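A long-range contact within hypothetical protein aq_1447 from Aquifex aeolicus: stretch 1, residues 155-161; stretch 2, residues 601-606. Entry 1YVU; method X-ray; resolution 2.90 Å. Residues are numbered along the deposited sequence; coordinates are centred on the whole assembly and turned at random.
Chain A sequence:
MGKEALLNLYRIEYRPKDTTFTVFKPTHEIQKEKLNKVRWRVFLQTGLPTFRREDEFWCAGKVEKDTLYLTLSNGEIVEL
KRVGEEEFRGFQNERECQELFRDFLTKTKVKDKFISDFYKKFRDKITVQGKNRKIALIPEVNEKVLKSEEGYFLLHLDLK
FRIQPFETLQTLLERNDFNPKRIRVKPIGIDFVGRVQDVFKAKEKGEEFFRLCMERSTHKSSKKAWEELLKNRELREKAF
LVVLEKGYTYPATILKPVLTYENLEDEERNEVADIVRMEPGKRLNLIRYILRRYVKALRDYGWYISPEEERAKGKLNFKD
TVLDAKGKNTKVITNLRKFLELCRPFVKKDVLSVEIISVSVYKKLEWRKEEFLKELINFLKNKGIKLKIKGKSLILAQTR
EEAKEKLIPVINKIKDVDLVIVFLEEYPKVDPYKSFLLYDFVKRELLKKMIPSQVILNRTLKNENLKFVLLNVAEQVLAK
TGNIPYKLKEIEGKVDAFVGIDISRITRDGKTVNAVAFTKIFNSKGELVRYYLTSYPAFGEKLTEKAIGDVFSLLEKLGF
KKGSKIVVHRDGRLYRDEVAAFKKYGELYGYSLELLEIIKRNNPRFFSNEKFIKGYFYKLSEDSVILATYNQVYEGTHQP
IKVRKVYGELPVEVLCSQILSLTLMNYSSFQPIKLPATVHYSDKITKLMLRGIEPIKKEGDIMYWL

Stretch 1 155-161: LHLDLKF
Stretch 2 (601-606) RNNPRF

This is a polar, side-chain-mediated contact in which three alternate residues of a β-strand, H156, D158 and K160, reach an irregular loop more than 440 residues later. The strand runs through residues 155-161. The end-to-end directions, CA 156 to 160 and CA 602 to 605, are 104° apart. The nearest CA atoms are H156 CA and P604 CA, 6.7 Å apart; no backbone-to-backbone hydrogen bond joins the stretches. Together they bury 330 Å². H156, D158, P604 and R605 are buried, so the D158 and R605 charges offset each other there; N602 is exposed and K160 partly so.

H156, D158 and K160 point their CA-to-CB bonds toward the loop; L159 points away. H156 is t (chi1 165°, chi2 15°). H156 NE2 donates to N602 O at 3.3 Å, near the ring plane. P604 CG lies over one face of the H156 ring, 3.8 Å from its centroid and 4° off the normal, a CH-pi contact.

N602 has phi/psi 58/39, a left-handed conformation that asparagine tolerates well. With chi1 m, N602 OD1 accepts from K160 NZ at 2.8 Å. K160 is mttt, and its extended chain spans the gap.

R605 (chi1 m, chi2 t, chi3 -141°, chi4 79°) starts sideways, but its end approaches the strand. R605 NH1 forms a salt bridge with D158 OD1 at 2.9 Å; the hydrogen bond is weak, angle 130°. D158 has chi1 -145°, between wells, and chi2 -31°. D158 OD1 also accepts from L159 N at 2.8 Å, which helps hold the carboxylate.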

# COMPACT_ATOMS: atom_id res chain seq x y z
N LEU A 155 -12.75 -14.50 10.20
CA LEU A 155 -11.93 -14.93 9.11
C LEU A 155 -12.15 -13.90 8.05
O LEU A 155 -13.29 -13.62 7.64
CB LEU A 155 -12.27 -16.32 8.58
CG LEU A 155 -11.41 -16.75 7.38
CD1 LEU A 155 -9.93 -16.89 7.72
CD2 LEU A 155 -11.94 -18.05 6.86
N HIS A 156 -11.06 -13.20 7.79
CA HIS A 156 -11.00 -12.20 6.76
C HIS A 156 -10.58 -13.03 5.54
O HIS A 156 -9.48 -13.62 5.53
CB HIS A 156 -9.95 -11.15 7.09
CG HIS A 156 -9.57 -10.28 5.94
ND1 HIS A 156 -10.33 -10.20 4.79
CD2 HIS A 156 -8.48 -9.51 5.73
CE1 HIS A 156 -9.71 -9.43 3.91
NE2 HIS A 156 -8.59 -8.99 4.46
N LEU A 157 -11.48 -13.08 4.56
CA LEU A 157 -11.23 -13.82 3.33
C LEU A 157 -11.49 -13.01 2.07
O LEU A 157 -12.57 -12.44 1.89
CB LEU A 157 -12.05 -15.11 3.34
CG LEU A 157 -12.13 -16.09 2.17
CD1 LEU A 157 -10.79 -16.42 1.56
CD2 LEU A 157 -12.76 -17.33 2.70
N ASP A 158 -10.49 -12.99 1.20
CA ASP A 158 -10.59 -12.26 -0.05
C ASP A 158 -10.08 -13.10 -1.21
O ASP A 158 -9.46 -14.16 -1.01
CB ASP A 158 -9.79 -10.94 0.04
CG ASP A 158 -10.44 -9.79 -0.73
OD1 ASP A 158 -11.12 -10.02 -1.76
OD2 ASP A 158 -10.26 -8.64 -0.28
N LEU A 159 -10.36 -12.59 -2.41
CA LEU A 159 -9.97 -13.18 -3.68
C LEU A 159 -9.46 -12.07 -4.59
O LEU A 159 -10.20 -11.15 -4.95
CB LEU A 159 -11.16 -13.88 -4.34
CG LEU A 159 -10.82 -14.59 -5.64
CD1 LEU A 159 -10.14 -15.91 -5.36
CD2 LEU A 159 -12.07 -14.81 -6.41
N LYS A 160 -8.18 -12.12 -4.90
CA LYS A 160 -7.60 -11.12 -5.78
C LYS A 160 -7.01 -11.82 -7.00
O LYS A 160 -6.97 -13.04 -7.04
CB LYS A 160 -6.58 -10.28 -4.99
CG LYS A 160 -7.28 -9.40 -3.92
CD LYS A 160 -6.36 -8.67 -2.94
CE LYS A 160 -7.21 -7.90 -1.90
NZ LYS A 160 -6.42 -7.09 -0.94
N PHE A 161 -6.68 -11.06 -8.05
CA PHE A 161 -6.10 -11.63 -9.28
C PHE A 161 -4.70 -11.14 -9.56
O PHE A 161 -4.48 -9.97 -9.84
CB PHE A 161 -6.98 -11.39 -10.51
CG PHE A 161 -8.26 -12.17 -10.50
CD1 PHE A 161 -9.44 -11.59 -10.00
CD2 PHE A 161 -8.29 -13.51 -10.94
CE1 PHE A 161 -10.64 -12.34 -9.92
CE2 PHE A 161 -9.48 -14.27 -10.86
CZ PHE A 161 -10.66 -13.68 -10.35
N ARG A 601 -3.48 -1.07 1.87
CA ARG A 601 -3.46 -2.36 1.16
C ARG A 601 -4.00 -3.59 1.94
O ARG A 601 -3.78 -3.72 3.14
CB ARG A 601 -2.03 -2.63 0.66
CG ARG A 601 -1.78 -2.33 -0.83
CD ARG A 601 -0.28 -2.26 -1.17
NE ARG A 601 0.32 -1.00 -0.71
CZ ARG A 601 1.59 -0.62 -0.90
NH1 ARG A 601 2.45 -1.40 -1.53
NH2 ARG A 601 1.99 0.57 -0.46
N ASN A 602 -4.71 -4.46 1.21
CA ASN A 602 -5.29 -5.74 1.66
C ASN A 602 -6.28 -5.79 2.85
O ASN A 602 -6.34 -6.76 3.64
CB ASN A 602 -4.18 -6.80 1.81
CG ASN A 602 -3.23 -6.82 0.61
OD1 ASN A 602 -3.65 -6.69 -0.53
ND2 ASN A 602 -1.95 -6.96 0.89
N ASN A 603 -7.13 -4.78 2.88
CA ASN A 603 -8.12 -4.60 3.92
C ASN A 603 -9.46 -5.24 3.59
O ASN A 603 -9.68 -5.67 2.44
CB ASN A 603 -8.30 -3.09 4.14
CG ASN A 603 -7.05 -2.44 4.66
OD1 ASN A 603 -6.38 -2.94 5.57
ND2 ASN A 603 -6.72 -1.30 4.08
N PRO A 604 -10.34 -5.43 4.60
CA PRO A 604 -11.65 -6.03 4.34
C PRO A 604 -12.49 -4.99 3.62
O PRO A 604 -12.55 -3.83 4.04
CB PRO A 604 -12.18 -6.30 5.73
CG PRO A 604 -10.97 -6.58 6.51
CD PRO A 604 -10.05 -5.50 6.05
N ARG A 605 -13.08 -5.40 2.49
CA ARG A 605 -13.89 -4.52 1.66
C ARG A 605 -15.31 -4.33 2.19
O ARG A 605 -15.67 -4.95 3.20
CB ARG A 605 -13.86 -5.01 0.21
CG ARG A 605 -12.48 -4.83 -0.49
CD ARG A 605 -12.61 -4.75 -2.03
NE ARG A 605 -11.54 -5.46 -2.73
CZ ARG A 605 -11.50 -6.79 -2.92
NH1 ARG A 605 -12.49 -7.55 -2.46
NH2 ARG A 605 -10.46 -7.36 -3.51
N PHE A 606 -16.02 -3.34 1.64
CA PHE A 606 -17.41 -3.04 1.99
C PHE A 606 -18.26 -3.34 0.76
O PHE A 606 -17.97 -2.86 -0.36
CB PHE A 606 -17.62 -1.57 2.33
CG PHE A 606 -17.11 -1.17 3.69
CD1 PHE A 606 -16.00 -0.32 3.80
CD2 PHE A 606 -17.77 -1.54 4.88
CE1 PHE A 606 -15.55 0.16 5.06
CE2 PHE A 606 -17.32 -1.05 6.16
CZ PHE A 606 -16.22 -0.21 6.23